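Local coordinates for flagellar brake protein YcgR (Escherichia coli, PDB 5Y6F) that acts as a flagellar brake that, when bound to cyclic di-GMP, binds flagellar motor elements and slows the motor, reducing motility, at residues K50-F55 with A99-P104; Y144-G149 with R222-I227; A161-G166 with A186-I191. All blocks are in the same frame, centred on the assembly; numbering follows the deposited sequence.

Interaction 1 of 3, residues K50-F55 with A99-P104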
# COMPACT_ATOMS: atom_id res chain seq x y z
N LYS A 50 -12.39 0.43 24.20
CA LYS A 50 -11.16 -0.37 24.21
C LYS A 50 -10.71 -0.65 22.78
O LYS A 50 -11.53 -1.07 21.95
CB LYS A 50 -11.35 -1.73 24.90
CG LYS A 50 -11.23 -1.80 26.42
CD LYS A 50 -11.02 -3.28 26.86
CE LYS A 50 -10.86 -3.46 28.39
NZ LYS A 50 -10.26 -4.80 28.75
N LEU A 51 -9.42 -0.46 22.51
CA LEU A 51 -8.73 -1.09 21.38
C LEU A 51 -7.77 -2.11 21.93
O LEU A 51 -6.97 -1.79 22.82
CB LEU A 51 -7.92 -0.09 20.56
CG LEU A 51 -8.33 0.14 19.13
CD1 LEU A 51 -9.81 0.51 19.17
CD2 LEU A 51 -7.47 1.26 18.51
N VAL A 52 -7.86 -3.34 21.42
CA VAL A 52 -6.98 -4.42 21.84
C VAL A 52 -6.19 -4.86 20.62
O VAL A 52 -6.77 -5.19 19.57
CB VAL A 52 -7.73 -5.60 22.46
CG1 VAL A 52 -6.73 -6.70 22.79
CG2 VAL A 52 -8.38 -5.15 23.74
N LEU A 53 -4.87 -4.84 20.75
CA LEU A 53 -3.96 -5.13 19.66
C LEU A 53 -3.09 -6.29 20.06
O LEU A 53 -2.74 -6.46 21.25
CB LEU A 53 -3.07 -3.93 19.34
CG LEU A 53 -3.54 -2.78 18.45
CD1 LEU A 53 -5.01 -2.50 18.53
CD2 LEU A 53 -2.78 -1.56 18.86
N ASP A 54 -2.74 -7.11 19.08
CA ASP A 54 -1.86 -8.21 19.39
C ASP A 54 -0.49 -7.69 19.79
O ASP A 54 -0.04 -6.65 19.31
CB ASP A 54 -1.74 -9.17 18.22
CG ASP A 54 -1.12 -10.48 18.63
OD1 ASP A 54 -1.09 -10.74 19.86
OD2 ASP A 54 -0.66 -11.24 17.76
N PHE A 55 0.16 -8.41 20.70
CA PHE A 55 1.57 -8.18 20.98
C PHE A 55 2.37 -8.36 19.70
O PHE A 55 1.91 -8.97 18.74
CB PHE A 55 2.09 -9.16 22.05
CG PHE A 55 2.39 -8.51 23.34
CD1 PHE A 55 1.64 -7.44 23.78
CD2 PHE A 55 3.42 -8.98 24.14
CE1 PHE A 55 1.93 -6.83 24.99
CE2 PHE A 55 3.71 -8.39 25.35
CZ PHE A 55 2.96 -7.31 25.78
N ALA A 99 -1.32 -8.73 25.03
CA ALA A 99 -2.00 -7.82 24.13
C ALA A 99 -1.75 -6.40 24.62
O ALA A 99 -1.45 -6.19 25.79
CB ALA A 99 -3.50 -8.13 24.09
N PHE A 100 -1.85 -5.44 23.70
CA PHE A 100 -1.84 -4.01 24.03
C PHE A 100 -3.27 -3.51 24.05
O PHE A 100 -4.10 -3.91 23.23
CB PHE A 100 -1.07 -3.15 23.02
CG PHE A 100 0.33 -3.59 22.73
CD1 PHE A 100 1.31 -3.52 23.69
CD2 PHE A 100 0.68 -4.03 21.47
CE1 PHE A 100 2.60 -3.91 23.40
CE2 PHE A 100 1.97 -4.42 21.18
CZ PHE A 100 2.92 -4.37 22.13
N ILE A 101 -3.55 -2.60 24.98
CA ILE A 101 -4.85 -1.96 25.06
C ILE A 101 -4.69 -0.44 24.95
O ILE A 101 -3.65 0.13 25.33
CB ILE A 101 -5.57 -2.42 26.35
CG1 ILE A 101 -7.08 -2.17 26.24
CG2 ILE A 101 -4.91 -1.84 27.67
CD1 ILE A 101 -7.87 -2.91 27.34
N THR A 102 -5.68 0.21 24.35
CA THR A 102 -5.69 1.67 24.33
C THR A 102 -7.11 2.17 24.11
O THR A 102 -7.97 1.45 23.61
CB THR A 102 -4.74 2.23 23.26
OG1 THR A 102 -4.60 3.65 23.43
CG2 THR A 102 -5.26 1.97 21.86
N VAL A 103 -7.33 3.42 24.52
CA VAL A 103 -8.52 4.16 24.09
C VAL A 103 -8.50 4.29 22.57
O VAL A 103 -7.42 4.48 21.98
CB VAL A 103 -8.55 5.55 24.77
CG1 VAL A 103 -9.68 6.40 24.22
CG2 VAL A 103 -8.69 5.40 26.26
N PRO A 104 -9.63 4.19 21.88
CA PRO A 104 -9.62 4.40 20.43
C PRO A 104 -9.26 5.85 20.12
O PRO A 104 -9.39 6.73 20.99
CB PRO A 104 -11.05 4.08 20.00
CG PRO A 104 -11.61 3.24 21.12
CD PRO A 104 -10.95 3.77 22.37
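Leu51 pairs with Thr102 and Leu53 with Phe100 as hydrogen-bonded pairs of two neighbouring antiparallel strands in the sheet of the PilZN domain. Val52 with Ile101 is the non-hydrogen-bonded pair between them. Leu51 N to Thr102 O is 2.6 Å, and Leu53 N to Phe100 O is 2.8 Å. The buried side carries Leu51, Leu53 and Phe100, with the Phe55 ring against Phe100. Leu89 touches Leu53, Phe100 and Thr102, and helix 59-66 lies on Phe100 through Asn62 and Leu66. Leu51 CB and Thr102 CG2 lie side by side, 3.6 Å apart. On the solvent-facing side, exposed Lys50 stretches its extended chain along partly exposed Ile101. Buried Val52 also lies on that face, its CG2 4.1 Å from Ile101 CG1. With CG anti to its carbonyl carbon (chi1 -53°), Phe100 sets its ring where Phe55 CD1 and CE1 lie over one face. The two ring planes make 32°. Replacing Phe100 by alanine would probably leave Phe55 without the ring it rests on and open a gap beside helix 59-66. Asp54 O also lies 3.5 Å from Phe100 CD2. Phe55 CD1 sits over the centre of the Phe100 ring, 3.6 Å above its plane.

Interaction 2 of 3, residues Y144-G149 with R222-I227. With C2E (9,9'-[(2R,3R,3aS,5S,7aR,9R,10R,10aS,12S,14aR)-3,5,10,12-tetrahydroxy-5,12-dioxidooctahydro-2H,7H-difuro[3,2-d:3',2'-j][1,3,7,9,2,8]tetraoxadiphosphacyclododecine-2,9-diyl]bis(2-amino-1,9-dihydro-6H-purin-6-one)), chain C.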
# COMPACT_ATOMS: atom_id res chain seq x y z
N TYR A 144 4.94 -4.68 -11.74
CA TYR A 144 4.18 -5.14 -10.59
C TYR A 144 2.69 -4.87 -10.71
O TYR A 144 1.89 -5.78 -10.50
CB TYR A 144 4.70 -4.47 -9.30
CG TYR A 144 3.92 -4.82 -8.03
CD1 TYR A 144 4.09 -6.05 -7.40
CD2 TYR A 144 3.04 -3.92 -7.47
CE1 TYR A 144 3.40 -6.38 -6.26
CE2 TYR A 144 2.33 -4.23 -6.32
CZ TYR A 144 2.52 -5.46 -5.71
OH TYR A 144 1.81 -5.76 -4.56
N ASP A 145 2.29 -3.63 -11.01
CA ASP A 145 0.89 -3.36 -11.28
C ASP A 145 0.79 -2.21 -12.28
O ASP A 145 1.80 -1.57 -12.63
CB ASP A 145 0.11 -3.10 -9.98
CG ASP A 145 0.49 -1.79 -9.29
OD1 ASP A 145 1.14 -0.91 -9.89
OD2 ASP A 145 0.11 -1.65 -8.11
N LEU A 146 -0.43 -1.95 -12.74
CA LEU A 146 -0.66 -1.10 -13.90
C LEU A 146 -1.97 -0.39 -13.71
O LEU A 146 -2.96 -1.00 -13.30
CB LEU A 146 -0.72 -1.93 -15.18
CG LEU A 146 -0.86 -1.13 -16.46
CD1 LEU A 146 0.35 -0.23 -16.59
CD2 LEU A 146 -1.00 -2.05 -17.67
N SER A 147 -1.98 0.89 -14.03
CA SER A 147 -3.17 1.71 -14.00
C SER A 147 -3.08 2.63 -15.21
O SER A 147 -2.05 2.72 -15.86
CB SER A 147 -3.28 2.51 -12.72
OG SER A 147 -2.54 3.72 -12.77
N LEU A 148 -4.17 3.35 -15.47
CA LEU A 148 -4.18 4.29 -16.59
C LEU A 148 -3.12 5.38 -16.46
O LEU A 148 -2.70 5.93 -17.45
CB LEU A 148 -5.55 4.94 -16.69
CG LEU A 148 -6.05 5.44 -18.02
CD1 LEU A 148 -6.10 4.25 -18.92
CD2 LEU A 148 -7.43 6.01 -17.80
N GLY A 149 -2.67 5.70 -15.25
CA GLY A 149 -1.77 6.82 -15.10
C GLY A 149 -0.36 6.45 -14.72
O GLY A 149 0.48 7.35 -14.53
N ARG A 222 -6.26 4.90 -24.63
CA ARG A 222 -7.20 3.86 -25.04
C ARG A 222 -6.54 2.47 -25.08
O ARG A 222 -7.17 1.45 -24.75
CB ARG A 222 -7.78 4.21 -26.42
CG ARG A 222 -7.93 5.72 -26.64
CD ARG A 222 -8.77 6.10 -27.86
NE ARG A 222 -7.98 6.68 -28.96
CZ ARG A 222 -7.53 5.98 -30.00
NH1 ARG A 222 -7.78 4.68 -30.05
NH2 ARG A 222 -6.82 6.55 -30.96
N GLN A 223 -5.29 2.42 -25.54
CA GLN A 223 -4.47 1.22 -25.46
C GLN A 223 -4.37 0.73 -24.01
O GLN A 223 -4.62 -0.45 -23.72
CB GLN A 223 -3.10 1.54 -26.05
CG GLN A 223 -1.97 0.55 -25.87
CD GLN A 223 -0.75 0.88 -26.78
OE1 GLN A 223 -0.88 0.92 -28.01
NE2 GLN A 223 0.41 1.11 -26.17
N LEU A 224 -4.03 1.63 -23.09
CA LEU A 224 -3.86 1.23 -21.69
C LEU A 224 -5.19 0.77 -21.12
O LEU A 224 -5.27 -0.29 -20.48
CB LEU A 224 -3.30 2.40 -20.88
CG LEU A 224 -1.80 2.67 -20.95
CD1 LEU A 224 -1.41 4.04 -20.38
CD2 LEU A 224 -1.06 1.55 -20.24
N GLN A 225 -6.25 1.54 -21.36
CA GLN A 225 -7.60 1.10 -21.01
C GLN A 225 -7.89 -0.32 -21.48
O GLN A 225 -8.41 -1.14 -20.72
CB GLN A 225 -8.61 2.05 -21.65
CG GLN A 225 -9.80 2.39 -20.85
CD GLN A 225 -9.94 3.89 -20.78
OE1 GLN A 225 -9.47 4.62 -21.67
NE2 GLN A 225 -10.56 4.38 -19.71
N ARG A 226 -7.57 -0.61 -22.76
CA ARG A 226 -7.94 -1.92 -23.32
C ARG A 226 -7.17 -3.05 -22.67
O ARG A 226 -7.74 -4.11 -22.37
CB ARG A 226 -7.71 -1.94 -24.83
CG ARG A 226 -8.84 -1.20 -25.56
CD ARG A 226 -8.76 -1.30 -27.04
NE ARG A 226 -10.01 -0.96 -27.70
CZ ARG A 226 -10.14 -0.01 -28.64
NH1 ARG A 226 -9.08 0.74 -28.98
NH2 ARG A 226 -11.32 0.20 -29.25
N ILE A 227 -5.87 -2.86 -22.46
CA ILE A 227 -5.05 -3.91 -21.86
C ILE A 227 -5.51 -4.16 -20.43
O ILE A 227 -5.76 -5.30 -20.02
CB ILE A 227 -3.56 -3.51 -21.94
CG1 ILE A 227 -2.69 -4.61 -21.41
CG2 ILE A 227 -3.29 -2.36 -21.02
CD1 ILE A 227 -2.61 -4.50 -19.90
P1 C2E C . -3.79 8.00 -8.76
O2P C2E C . -3.85 6.41 -8.60
O1P C2E C . -5.11 8.53 -9.15
O5' C2E C . -3.23 8.62 -7.41
C5' C2E C . -3.43 10.02 -7.28
C4' C2E C . -2.46 10.67 -6.30
O4' C2E C . -2.68 10.18 -4.99
C3' C2E C . -1.00 10.33 -6.62
O3' C2E C . -0.41 11.29 -7.49
C2' C2E C . -0.33 10.41 -5.26
O2' C2E C . -0.18 11.77 -4.91
C1' C2E C . -1.44 9.86 -4.34
N9 C2E C . -1.35 8.43 -4.08
C8 C2E C . -2.13 7.46 -4.63
N7 C2E C . -1.79 6.29 -4.16
C5 C2E C . -0.75 6.47 -3.27
C6 C2E C . 0.03 5.61 -2.46
O6 C2E C . -0.11 4.40 -2.38
N1 C2E C . 0.97 6.18 -1.70
C2 C2E C . 1.19 7.50 -1.73
N2 C2E C . 2.19 7.96 -0.95
N3 C2E C . 0.50 8.30 -2.47
C4 C2E C . -0.48 7.83 -3.22
P11 C2E C . 0.98 10.93 -8.29
O21 C2E C . 1.96 10.33 -7.19
O11 C2E C . 1.41 12.16 -8.98
O5A C2E C . 0.68 9.72 -9.31
C5A C2E C . -0.19 9.98 -10.42
C4A C2E C . -0.61 8.64 -11.01
O4A C2E C . 0.53 7.80 -11.17
C3A C2E C . -1.48 7.83 -10.03
O3A C2E C . -2.78 8.38 -9.97
C2A C2E C . -1.46 6.45 -10.69
O2A C2E C . -2.41 6.45 -11.72
C1A C2E C . -0.00 6.47 -11.26
N91 C2E C . 0.85 5.72 -10.40
C81 C2E C . 1.76 6.25 -9.52
N71 C2E C . 2.37 5.28 -8.87
C51 C2E C . 1.86 4.10 -9.36
C61 C2E C . 2.10 2.80 -9.03
O61 C2E C . 2.93 2.50 -8.17
N11 C2E C . 1.37 1.89 -9.66
C21 C2E C . 0.47 2.22 -10.59
N21 C2E C . -0.22 1.21 -11.21
N31 C2E C . 0.22 3.44 -10.90
C41 C2E C . 0.89 4.37 -10.29
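Leu224 pushes its forked end into the hollow between Leu146 and Leu148. One branch, Leu224 CD2, faces Leu146 CD1 at 4.3 Å. The other, Leu224 CD1, lies against the backbone at Leu148 O, 3.7 Å away. Phe184 and Phe213 also touch Leu224. Leu148 is a bump in the other direction. Its CD1 lodges against the helix backbone, 3.6 Å from Gln225 N, and also touches Leu224 CB. Its CD2 lies beside the bent side chain of Gln225, which is exposed. Leu146 and Ile227 meet tip to tip, with Leu146 CD2 and Ile227 CD1 3.7 Å apart. Leu146 has CG anti to the backbone N (chi1 -176°), which carries its branches out to the helix. No hydrogen bond crosses the contact. This is the C-terminal helix 218-240 lying against the PilZ barrel, where strand 138-147 runs into the DxSxxG signature motif. Leu146 on the strand and Leu148 just after it face the helix, while Asp145 and Ser147 face cyclic di-GMP. Asp145 OD1 accepts from guanine N11 and N21 of the ligand, each at 2.8 Å, so one oxygen grips two donors. Ser147 OG pairs with ribose O2A at 2.9 Å and closes an ST turn by accepting from Gly149 N. Gly149 lies close to that ribose: a CB there would run into O2A.

Interaction 3 of 3, residues A161-G166 with A186-I191. With C2E (9,9'-[(2R,3R,3aS,5S,7aR,9R,10R,10aS,12S,14aR)-3,5,10,12-tetrahydroxy-5,12-dioxidooctahydro-2H,7H-difuro[3,2-d:3',2'-j][1,3,7,9,2,8]tetraoxadiphosphacyclododecine-2,9-diyl]bis(2-amino-1,9-dihydro-6H-purin-6-one)), chain D.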
# COMPACT_ATOMS: atom_id res chain seq x y z
N ALA A 161 21.01 -0.50 -7.41
CA ALA A 161 20.97 0.66 -8.28
C ALA A 161 20.64 1.93 -7.48
O ALA A 161 19.86 1.88 -6.52
CB ALA A 161 19.95 0.45 -9.38
N GLU A 162 21.22 3.07 -7.90
CA GLU A 162 21.10 4.34 -7.19
C GLU A 162 20.27 5.35 -8.00
O GLU A 162 20.73 5.93 -9.00
CB GLU A 162 22.47 4.91 -6.86
CG GLU A 162 23.11 5.58 -8.04
CD GLU A 162 23.21 4.66 -9.25
OE1 GLU A 162 24.21 3.92 -9.35
OE2 GLU A 162 22.28 4.68 -10.08
N LEU A 163 19.07 5.60 -7.54
CA LEU A 163 18.20 6.53 -8.22
C LEU A 163 17.60 7.45 -7.18
O LEU A 163 17.78 7.27 -5.97
CB LEU A 163 17.09 5.81 -9.01
CG LEU A 163 17.44 4.47 -9.64
CD1 LEU A 163 17.31 3.40 -8.57
CD2 LEU A 163 16.53 4.19 -10.81
N GLN A 164 16.86 8.44 -7.66
CA GLN A 164 16.35 9.48 -6.80
C GLN A 164 14.94 9.79 -7.25
O GLN A 164 14.68 9.91 -8.45
CB GLN A 164 17.23 10.74 -6.86
CG GLN A 164 17.32 11.50 -5.55
CD GLN A 164 17.96 10.69 -4.44
OE1 GLN A 164 18.94 9.97 -4.65
NE2 GLN A 164 17.39 10.79 -3.25
N GLU A 165 14.05 9.90 -6.27
CA GLU A 165 12.72 10.37 -6.58
C GLU A 165 12.82 11.72 -7.26
O GLU A 165 13.75 12.49 -7.01
CB GLU A 165 11.88 10.42 -5.32
CG GLU A 165 11.69 9.02 -4.68
CD GLU A 165 10.96 9.10 -3.36
OE1 GLU A 165 10.59 8.06 -2.78
OE2 GLU A 165 10.76 10.23 -2.89
N GLY A 166 11.86 11.99 -8.15
CA GLY A 166 11.91 13.08 -9.08
C GLY A 166 12.50 12.73 -10.43
O GLY A 166 12.24 13.45 -11.41
N ALA A 186 7.80 8.43 -18.27
CA ALA A 186 7.40 8.23 -16.89
C ALA A 186 8.35 8.95 -15.92
O ALA A 186 9.54 9.14 -16.23
CB ALA A 186 7.35 6.73 -16.57
N GLN A 187 7.83 9.33 -14.75
CA GLN A 187 8.64 9.95 -13.70
C GLN A 187 8.70 9.07 -12.45
O GLN A 187 7.66 8.65 -11.92
CB GLN A 187 8.12 11.34 -13.31
CG GLN A 187 9.03 12.05 -12.30
CD GLN A 187 8.51 13.41 -11.88
OE1 GLN A 187 7.35 13.76 -12.13
NE2 GLN A 187 9.36 14.19 -11.22
N LEU A 188 9.91 8.78 -11.99
CA LEU A 188 10.11 7.97 -10.79
C LEU A 188 9.59 8.78 -9.61
O LEU A 188 10.22 9.76 -9.19
CB LEU A 188 11.58 7.62 -10.62
CG LEU A 188 11.91 6.99 -9.26
CD1 LEU A 188 11.04 5.75 -9.09
CD2 LEU A 188 13.40 6.66 -9.09
N ILE A 189 8.42 8.44 -9.09
CA ILE A 189 7.83 9.29 -8.06
C ILE A 189 8.02 8.73 -6.66
O ILE A 189 7.92 9.49 -5.69
CB ILE A 189 6.34 9.54 -8.31
CG1 ILE A 189 5.57 8.22 -8.27
CG2 ILE A 189 6.13 10.30 -9.62
CD1 ILE A 189 4.14 8.36 -8.67
N SER A 190 8.29 7.44 -6.52
CA SER A 190 8.48 6.91 -5.18
C SER A 190 9.38 5.70 -5.24
O SER A 190 9.26 4.87 -6.15
CB SER A 190 7.14 6.55 -4.50
OG SER A 190 7.38 6.34 -3.12
N ILE A 191 10.32 5.63 -4.30
CA ILE A 191 11.14 4.45 -4.10
C ILE A 191 10.85 3.94 -2.70
O ILE A 191 11.00 4.67 -1.72
CB ILE A 191 12.64 4.75 -4.27
CG1 ILE A 191 12.94 5.16 -5.72
CG2 ILE A 191 13.45 3.55 -3.83
CD1 ILE A 191 14.28 5.89 -5.88
P1 C2E D . 1.10 -0.02 -2.48
O2P C2E D . -0.15 0.17 -3.45
O1P C2E D . 1.77 -1.32 -2.74
O5' C2E D . 2.12 1.21 -2.66
C5' C2E D . 3.43 1.03 -2.02
C4' C2E D . 4.26 2.29 -2.06
O4' C2E D . 4.41 2.69 -3.41
C3' C2E D . 3.50 3.41 -1.39
O3' C2E D . 3.74 3.43 0.00
C2' C2E D . 4.17 4.61 -2.04
O2' C2E D . 5.46 4.86 -1.53
C1' C2E D . 4.33 4.10 -3.46
N9 C2E D . 3.17 4.47 -4.27
C8 C2E D . 2.19 3.66 -4.75
N7 C2E D . 1.38 4.37 -5.47
C5 C2E D . 1.79 5.64 -5.48
C6 C2E D . 1.31 6.82 -6.06
O6 C2E D . 0.31 6.81 -6.74
N1 C2E D . 2.01 7.94 -5.86
C2 C2E D . 3.13 7.94 -5.10
N2 C2E D . 3.81 9.11 -4.87
N3 C2E D . 3.57 6.84 -4.53
C4 C2E D . 2.94 5.71 -4.71
P11 C2E D . 2.79 4.17 1.03
O21 C2E D . 2.38 5.65 0.53
O11 C2E D . 3.28 4.04 2.40
O5A C2E D . 1.45 3.30 0.97
C5A C2E D . 1.49 2.00 1.50
C4A C2E D . 0.23 1.21 1.10
O4A C2E D . -0.97 1.85 1.54
C3A C2E D . 0.09 1.15 -0.40
O3A C2E D . 0.77 0.01 -0.92
C2A C2E D . -1.43 0.94 -0.56
O2A C2E D . -1.86 -0.32 -0.06
C1A C2E D . -1.97 1.84 0.52
N91 C2E D . -2.38 3.18 0.10
C81 C2E D . -1.80 4.37 0.36
N71 C2E D . -2.51 5.32 -0.11
C51 C2E D . -3.59 4.80 -0.74
C61 C2E D . -4.69 5.35 -1.40
O61 C2E D . -4.74 6.57 -1.49
N11 C2E D . -5.62 4.51 -1.94
C21 C2E D . -5.50 3.16 -1.77
N21 C2E D . -6.49 2.34 -2.26
N31 C2E D . -4.49 2.62 -1.08
C41 C2E D . -3.54 3.41 -0.60
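Glu165 and Ile189 bring the two backbones nearest, with their CA atoms 5.2 Å apart. The loop 161-166 has no regular structure, and residues 163-166 run at 125° to residues 187-191, on strand 181-193 of the PilZ barrel. One backbone bond joins them, from Gly166 N to Leu188 O at 3.0 Å. Gly166 has a positive phi, at which a CB would jam against the preceding carbonyl oxygen. On the strand, Ile189 and Ser190 both face Ser210 of strand 207-214, a classic beta bulge. Two side chains add further bonds to the loop. Glu165 reaches along the strand with an extended chain, and its OE1 accepts from Ile191 N at 2.9 Å. That bond is nearly straight, 172° at the hydrogen, and uses the anti side of the carboxylate. Gln187 is also extended, with CG anti to the backbone N (chi1 -175°). Its NE2 donates to Gly166 O at 3.0 Å, coming from above the carbonyl plane, while its OE1 is held by Arg212. The amide is therefore fixed at both ends. Apolar contacts lie beside these bonds. Leu188 CD2 is 3.8 Å from Leu163 CB and also meets Gln164 O. Ile191 CD1 packs against Leu163 O, 3.8 Å away. Leu139 of strand 138-147 also touches Leu163. Ile189 and Ser190 point away from the loop and meet cyclic di-GMP. Ile189 CD1 lies 3.6 Å from guanine N1 of one ligand molecule; its side chain touches a second molecule too. Ser190 OG shares a hydrogen bond with ribose O2' of the first molecule at 2.9 Å.

Overall arrangement
From the N terminus, interaction 1 comes first. It closes the loop from 50-55 to 99-104, which holds helix 59-66, and joins two strands of the PilZN sheet. Interaction 2 opens later, at 144-149 in the PilZ domain. Before it closes, interaction 3 ties the loop 161-166 to strand 181-193, so it is nested inside. The chain then passes along strand 207-214 to helix 218-240, where 222-227 closes interaction 2. Interactions 2 and 3 reach the same sheet, their centres about 20 Å apart, and both border bound cyclic di-GMP. Interaction 1 lies across the chain's centre, about 41 Å from interaction 2 between centres.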